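Local coordinates for protein ribosomal RNA small subunit methyltransferase E (Legionella pneumophila, PDB 5O95) that probably methylates the N3 position of a uridine in 16S ribosomal RNA, using S-adenosyl-L-methionine as methyl donor, at residues I89-G92 / E93-E96; L159-F162 / V163-K167; I207-T210 / S211-F215. One frame throughout, in Å; residues are numbered along the deposited sequence.

Interaction 1. Residues I89-G92 / E93-E96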
loop_
_atom_site.group_PDB
_atom_site.type_symbol
_atom_site.label_atom_id
_atom_site.label_comp_id
_atom_site.label_asym_id
_atom_site.label_seq_id
_atom_site.Cartn_x
_atom_site.Cartn_y
_atom_site.Cartn_z
ATOM N N ILE B 89 5.227 -4.445 15.757
ATOM C CA ILE B 89 4.530 -5.697 15.502
ATOM C C ILE B 89 3.031 -5.504 15.710
ATOM O O ILE B 89 2.589 -4.598 16.422
ATOM C CB ILE B 89 5.109 -6.865 16.323
ATOM C CG1 ILE B 89 5.006 -6.583 17.824
ATOM C CG2 ILE B 89 6.556 -7.115 15.912
ATOM C CD1 ILE B 89 5.416 -7.785 18.703
ATOM N N SER B 90 2.239 -6.334 15.039
ATOM C CA SER B 90 0.812 -6.091 14.956
ATOM C C SER B 90 0.084 -7.422 14.873
ATOM O O SER B 90 0.674 -8.460 14.574
ATOM C CB SER B 90 0.455 -5.204 13.754
ATOM O OG SER B 90 0.919 -5.807 12.563
ATOM N N LYS B 91 -1.215 -7.372 15.153
ATOM C CA LYS B 91 -2.060 -8.556 15.057
ATOM C C LYS B 91 -2.306 -8.920 13.587
ATOM O O LYS B 91 -2.025 -8.149 12.659
ATOM C CB LYS B 91 -3.380 -8.322 15.787
ATOM C CG LYS B 91 -4.237 -7.297 15.101
ATOM C CD LYS B 91 -5.423 -6.913 15.964
ATOM C CE LYS B 91 -6.345 -5.971 15.203
ATOM N NZ LYS B 91 -7.605 -5.704 15.959
ATOM N N GLY B 92 -2.844 -10.118 13.379
ATOM C CA GLY B 92 -3.155 -10.574 12.036
ATOM C C GLY B 92 -1.899 -10.731 11.188
ATOM O O GLY B 92 -0.813 -11.058 11.682
ATOM N N GLU B 93 -2.042 -10.451 9.890
ATOM C CA GLU B 93 -0.956 -10.631 8.932
ATOM C C GLU B 93 -0.504 -9.302 8.326
ATOM O O GLU B 93 0.028 -9.250 7.213
ATOM C CB GLU B 93 -1.321 -11.664 7.871
ATOM C CG GLU B 93 -1.389 -13.084 8.419
ATOM C CD GLU B 93 -1.366 -14.136 7.325
ATOM O OE1 GLU B 93 -1.886 -13.865 6.221
ATOM O OE2 GLU B 93 -0.818 -15.231 7.566
ATOM N N ARG B 94 -0.667 -8.216 9.080
ATOM C CA ARG B 94 -0.251 -6.906 8.588
ATOM C C ARG B 94 1.253 -6.852 8.351
ATOM O O ARG B 94 1.716 -6.234 7.379
ATOM C CB ARG B 94 -0.697 -5.830 9.586
ATOM C CG ARG B 94 -2.202 -5.691 9.698
ATOM C CD ARG B 94 -2.604 -5.071 11.025
ATOM N NE ARG B 94 -4.040 -4.785 11.091
ATOM C CZ ARG B 94 -4.973 -5.694 11.357
ATOM N NH1 ARG B 94 -6.253 -5.343 11.393
ATOM N NH2 ARG B 94 -4.625 -6.956 11.583
ATOM N N MET B 95 2.040 -7.532 9.195
ATOM C CA MET B 95 3.485 -7.467 9.019
ATOM C C MET B 95 3.898 -8.138 7.727
ATOM O O MET B 95 4.823 -7.673 7.051
ATOM C CB MET B 95 4.203 -8.133 10.185
ATOM C CG MET B 95 5.706 -7.931 10.168
ATOM S SD MET B 95 6.202 -6.200 10.353
ATOM C CE MET B 95 6.624 -6.197 12.102
ATOM N N GLU B 96 3.204 -9.212 7.349
ATOM C CA GLU B 96 3.566 -9.898 6.107
ATOM C C GLU B 96 3.382 -8.969 4.916
ATOM O O GLU B 96 4.197 -8.958 3.989
ATOM C CB GLU B 96 2.720 -11.161 5.962
ATOM C CG GLU B 96 3.139 -12.336 6.890
ATOM C CD GLU B 96 2.891 -12.145 8.391
ATOM O OE1 GLU B 96 2.111 -11.261 8.808
ATOM O OE2 GLU B 96 3.473 -12.929 9.175
HETATM O O HOH W 1 1.134 -8.773 11.659
HETATM O O HOH W 2 2.458 -11.482 11.717
#

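Interaction 2. Residues L159-F162 / V163-K167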
loop_
_atom_site.group_PDB
_atom_site.type_symbol
_atom_site.label_atom_id
_atom_site.label_comp_id
_atom_site.label_asym_id
_atom_site.label_seq_id
_atom_site.Cartn_x
_atom_site.Cartn_y
_atom_site.Cartn_z
ATOM N N LEU B 159 11.795 -0.667 21.608
ATOM C CA LEU B 159 11.998 0.695 21.130
ATOM C C LEU B 159 13.253 1.325 21.729
ATOM O O LEU B 159 13.968 2.064 21.041
ATOM C CB LEU B 159 10.763 1.533 21.460
ATOM C CG LEU B 159 10.808 3.021 21.109
ATOM C CD1 LEU B 159 10.620 3.259 19.604
ATOM C CD2 LEU B 159 9.763 3.775 21.907
ATOM N N ASP B 160 13.532 1.068 23.009
ATOM C CA ASP B 160 14.683 1.716 23.629
ATOM C C ASP B 160 15.993 1.259 22.997
ATOM O O ASP B 160 16.890 2.077 22.762
ATOM C CB ASP B 160 14.694 1.517 25.150
ATOM C CG ASP B 160 14.757 0.063 25.561
ATOM O OD1 ASP B 160 14.532 -0.830 24.723
ATOM O OD2 ASP B 160 15.031 -0.188 26.751
ATOM N N GLN B 161 16.122 -0.038 22.713
ATOM C CA GLN B 161 17.300 -0.505 21.986
ATOM C C GLN B 161 17.377 0.115 20.598
ATOM O O GLN B 161 18.461 0.495 20.139
ATOM C CB GLN B 161 17.312 -2.030 21.885
ATOM C CG GLN B 161 18.542 -2.546 21.167
ATOM C CD GLN B 161 18.701 -4.048 21.259
ATOM O OE1 GLN B 161 17.829 -4.749 21.767
ATOM N NE2 GLN B 161 19.824 -4.552 20.754
ATOM N N PHE B 162 16.241 0.235 19.907
ATOM C CA PHE B 162 16.285 0.776 18.555
ATOM C C PHE B 162 16.774 2.219 18.543
ATOM O O PHE B 162 17.633 2.586 17.736
ATOM C CB PHE B 162 14.934 0.659 17.853
ATOM C CG PHE B 162 14.977 1.132 16.442
ATOM C CD1 PHE B 162 15.376 0.281 15.425
ATOM C CD2 PHE B 162 14.649 2.444 16.132
ATOM C CE1 PHE B 162 15.433 0.730 14.112
ATOM C CE2 PHE B 162 14.712 2.899 14.828
ATOM C CZ PHE B 162 15.107 2.042 13.819
ATOM N N VAL B 163 16.227 3.064 19.422
ATOM C CA VAL B 163 16.662 4.456 19.409
ATOM C C VAL B 163 18.099 4.603 19.906
ATOM O O VAL B 163 18.826 5.497 19.455
ATOM C CB VAL B 163 15.662 5.380 20.131
ATOM C CG1 VAL B 163 14.254 5.156 19.582
ATOM C CG2 VAL B 163 15.713 5.193 21.643
ATOM N N ARG B 164 18.542 3.726 20.815
ATOM C CA ARG B 164 19.906 3.823 21.324
ATOM C C ARG B 164 20.919 3.535 20.219
ATOM O O ARG B 164 21.961 4.196 20.133
ATOM C CB ARG B 164 20.083 2.882 22.519
ATOM C CG ARG B 164 21.451 2.221 22.612
ATOM C CD ARG B 164 21.696 1.637 24.002
ATOM N NE ARG B 164 20.537 0.913 24.516
ATOM C CZ ARG B 164 20.342 -0.394 24.368
ATOM N NH1 ARG B 164 21.234 -1.131 23.720
ATOM N NH2 ARG B 164 19.253 -0.963 24.872
ATOM N N GLU B 165 20.601 2.593 19.332
ATOM C CA GLU B 165 21.544 2.133 18.322
ATOM C C GLU B 165 21.445 2.874 16.995
ATOM O O GLU B 165 22.367 2.763 16.177
ATOM C CB GLU B 165 21.344 0.637 18.056
ATOM C CG GLU B 165 21.601 -0.229 19.273
ATOM C CD GLU B 165 21.302 -1.693 19.021
ATOM O OE1 GLU B 165 20.651 -2.014 18.003
ATOM O OE2 GLU B 165 21.713 -2.523 19.852
ATOM N N ALA B 166 20.358 3.611 16.754
ATOM C CA ALA B 166 20.132 4.221 15.449
ATOM C C ALA B 166 21.200 5.272 15.166
ATOM O O ALA B 166 21.389 6.208 15.950
ATOM C CB ALA B 166 18.739 4.847 15.403
ATOM N N LYS B 167 21.897 5.119 14.042
ATOM C CA LYS B 167 22.927 6.069 13.648
ATOM C C LYS B 167 22.636 6.742 12.307
ATOM O O LYS B 167 23.497 7.462 11.785
ATOM C CB LYS B 167 24.307 5.402 13.681
ATOM C CG LYS B 167 24.693 4.916 15.082
ATOM C CD LYS B 167 26.015 4.161 15.087
ATOM C CE LYS B 167 26.329 3.652 16.486
ATOM N NZ LYS B 167 27.582 2.843 16.543
#

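Interaction 3. Residues I207-T210 / S211-F215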
loop_
_atom_site.group_PDB
_atom_site.type_symbol
_atom_site.label_atom_id
_atom_site.label_comp_id
_atom_site.label_asym_id
_atom_site.label_seq_id
_atom_site.Cartn_x
_atom_site.Cartn_y
_atom_site.Cartn_z
ATOM N N ILE B 207 7.889 8.726 23.914
ATOM C CA ILE B 207 8.176 9.912 23.113
ATOM C C ILE B 207 9.340 10.694 23.706
ATOM O O ILE B 207 10.149 11.281 22.972
ATOM C CB ILE B 207 6.910 10.772 22.939
ATOM C CG1 ILE B 207 5.889 10.017 22.094
ATOM C CG2 ILE B 207 7.248 12.108 22.299
ATOM C CD1 ILE B 207 6.437 9.598 20.742
ATOM N N ARG B 208 9.440 10.729 25.037
ATOM C CA ARG B 208 10.607 11.333 25.670
ATOM C C ARG B 208 11.873 10.597 25.248
ATOM O O ARG B 208 12.911 11.215 24.981
ATOM C CB ARG B 208 10.418 11.327 27.188
ATOM C CG ARG B 208 11.574 11.880 27.991
ATOM C CD ARG B 208 11.146 12.207 29.426
ATOM N NE ARG B 208 10.358 11.145 30.056
ATOM C CZ ARG B 208 9.054 11.227 30.315
ATOM N NH1 ARG B 208 8.378 12.325 30.001
ATOM N NH2 ARG B 208 8.422 10.210 30.891
ATOM N N LEU B 209 11.780 9.277 25.117
ATOM C CA LEU B 209 12.924 8.476 24.705
ATOM C C LEU B 209 13.262 8.703 23.235
ATOM O O LEU B 209 14.431 8.891 22.879
ATOM C CB LEU B 209 12.618 7.007 24.973
ATOM C CG LEU B 209 13.740 5.987 24.855
ATOM C CD1 LEU B 209 14.774 6.197 25.950
ATOM C CD2 LEU B 209 13.117 4.624 24.955
ATOM N N THR B 210 12.250 8.689 22.361
ATOM C CA THR B 210 12.508 8.903 20.937
ATOM C C THR B 210 13.007 10.321 20.672
ATOM O O THR B 210 13.991 10.519 19.951
ATOM C CB THR B 210 11.272 8.567 20.089
ATOM O OG1 THR B 210 10.193 9.472 20.388
ATOM C CG2 THR B 210 10.808 7.126 20.336
ATOM N N SER B 211 12.352 11.326 21.257
ATOM C CA SER B 211 12.781 12.702 21.023
ATOM C C SER B 211 14.152 12.974 21.633
ATOM O O SER B 211 14.951 13.722 21.059
ATOM C CB SER B 211 11.733 13.698 21.533
ATOM O OG SER B 211 11.500 13.551 22.921
ATOM N N GLY B 212 14.450 12.362 22.782
ATOM C CA GLY B 212 15.769 12.501 23.381
ATOM C C GLY B 212 16.879 11.883 22.559
ATOM O O GLY B 212 18.047 12.247 22.734
ATOM N N HIS B 213 16.547 10.952 21.671
ATOM C CA HIS B 213 17.520 10.401 20.738
ATOM C C HIS B 213 17.437 11.033 19.356
ATOM O O HIS B 213 18.001 10.484 18.404
ATOM C CB HIS B 213 17.395 8.881 20.646
ATOM C CG HIS B 213 17.843 8.171 21.881
ATOM N ND1 HIS B 213 17.118 8.192 23.050
ATOM C CD2 HIS B 213 18.944 7.423 22.132
ATOM C CE1 HIS B 213 17.754 7.490 23.973
ATOM N NE2 HIS B 213 18.864 7.015 23.441
ATOM N N GLY B 214 16.740 12.161 19.223
ATOM C CA GLY B 214 16.740 12.902 17.971
ATOM C C GLY B 214 15.761 12.449 16.913
ATOM O O GLY B 214 15.878 12.878 15.762
ATOM N N PHE B 215 14.800 11.595 17.253
ATOM C CA PHE B 215 13.749 11.217 16.314
ATOM C C PHE B 215 12.730 12.345 16.207
ATOM O O PHE B 215 12.168 12.789 17.216
ATOM C CB PHE B 215 13.106 9.892 16.719
ATOM C CG PHE B 215 13.932 8.695 16.323
ATOM C CD1 PHE B 215 15.038 8.319 17.074
ATOM C CD2 PHE B 215 13.619 7.971 15.181
ATOM C CE1 PHE B 215 15.820 7.228 16.694
ATOM C CE2 PHE B 215 14.399 6.882 14.793
ATOM C CZ PHE B 215 15.484 6.511 15.549
HETATM O O HOH W 3 10.214 11.790 18.955
#

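Interaction 1. Residues I89-G92 / E93-E96
Arg-94 folds back over the turn that leads into its own helix and meets Ser-90 and Lys-91. Lys-91 to Arg-94 form a type II' beta turn between strand 82-88 and helix 94-104, with Glu-93 as N-cap. Gly-92 takes the positive phi of this turn. The Arg-94 side chain can be followed outward. Arg-94 CB lies 3.4 Å from Ser-90 OG. CG lies beside the backbone N (chi1 -66°), and the chain runs extended to NE, which carries the guanidinium to the Lys-91 carbonyl. On the way Arg-94 CD passes 3.5 Å from Lys-91 O. The guanidinium sits beside the Lys-91 chain, which points the same way, and Lys-91 CE lies over one of its faces. Gly-92 CA is at its edge. Arg-94 NH2 donates to Lys-91 O at 3.1 Å, with an N-H...O angle of 145°. The Arg-94 side chain comes within about 4 Å of that of Thr-227, a residue of the S-adenosyl-L-methionine site; no cofactor is bound to this chain.

A water sits inside the turn. It accepts from Met-95 N (2.9 Å) and lies within hydrogen-bonding distance of Ser-90 O, Ser-90 OG and Gly-92 O. A second water lies between Gly-92 O and Glu-96 OE1, closer to the carboxylate. Glu-96 OE2 is taken by Lys-130 and Trp-134. On the buried side, Ile-89 CG2 touches Met-95 CE at 3.9 Å.

Across the turn, one direct bond, from Arg-94 to a backbone carbonyl, is joined by water-bridged polar contacts. Its donor stands 66° out of the carbonyl plane, so the bond does not use a lone pair direction.

Interaction 2. Residues L159-F162 / V163-K167
Gln-161 and Glu-165 meet one turn apart on helix 159-165, a short helix of the SPOUT methyltransferase domain. Gln-161 has CG anti to its backbone N (chi1 -178°), and the rest of the chain is extended. Glu-165 CG lies beside its own backbone N, and its chain is extended too. The two side chains slant across each other. NE2 of Gln-161 donates to Glu-165 OE2 at 2.9 Å, and the bond is nearly straight. The acceptor lies in the amide plane, but the amide comes in from above the carboxylate plane. The two flat groups are 85° apart, close to perpendicular.

Arg-164 has a first torsion away from any staggered position (chi1 144°). It bends again at chi3 and turns its guanidinium back over Gln-161. Gln-161 CA lies over one face, offset toward the rim. Arg-164 NH2 is 3.7 Å from Gln-161 CB, so the arginine end packs on the aliphatic base of the glutamine.

The other side of the helix is apolar. Leu-159 CD1 touches Val-163 CG1 at 4.1 Å. Val-163 CG2 lies 3.5 Å from Asp-160 O. The Phe-162 ring is buried and meets His-84 edge-to-face. Leu-159, Phe-162 and Val-163 all pack on Ile-195 of strand 191-196, so this face of the helix lies against the parallel sheet.

The backbone bond from Val-163 N to Leu-159 O is regular. The bonds weaken at the last turn, where Ala-166 leaves helical angles. There Phe-162 O receives two weak bonds, from Glu-165 N at 3.4 Å and from Ala-166 N at 3.1 Å.

Interaction 3. Residues I207-T210 / S211-F215
Ser-211 has OG between its backbone N and carbonyl carbon (chi1 60°), which turns the hydroxyl back toward Ile-207 O. His-213 has CG beside its own backbone N (chi1 -70°), and this brings ND1 to Leu-209 O. Both contacts belong to the C-terminal end of helix 204-212, which closes with a Schellman motif. In it Phe-215 N bonds Thr-210 O at 3.0 Å and Gly-214 N bonds Ser-211 O. Gly-214 is the C' residue; its positive phi suits glycine.

Ile-207 O takes two bonds from one residue. Ser-211 OG donates to Ile-207 O at 2.6 Å and Ser-211 N to the same oxygen at 2.8 Å, from opposite faces of the carbonyl plane. His-213 ND1 donates to Leu-209 O at 2.8 Å, so this nitrogen carries the proton. The oxygen lies at the ring edge, 17° out of its plane. The Leu-209 chain runs alongside the imidazole, and Leu-209 CD1 lies 3.8 Å from His-213 CE1.

Phe-215 CB packs near Thr-210, and its ring goes on to Ile-173, Ala-193 and Ile-195 of the sheet. One water bonds Thr-210 OG1 at 2.7 Å and donates to Phe-215 O at 2.8 Å.

All three contacts are local and lie in series along the methyltransferase domain; none crosses or encloses another. Interaction 1 comes first and closes the tight turn from strand 82-88 into helix 94-104. Interaction 2 spans the short helix after strand 152-158, outermost in this chain's parallel sheet. Interaction 3 closes the end of helix 204-212 before strand 216-218, outermost at the other end. Interaction 1 stands apart, its centre 22 Å from that of interaction 2 and 25 Å from that of interaction 3. Interactions 2 and 3 touch. Helix 159-165 packs against helix 204-212 and the turn after it, through Asp-160 with Leu-209 and Phe-162 with Phe-215. Helix 159-165 and Phe-215 also touch strand 191-196.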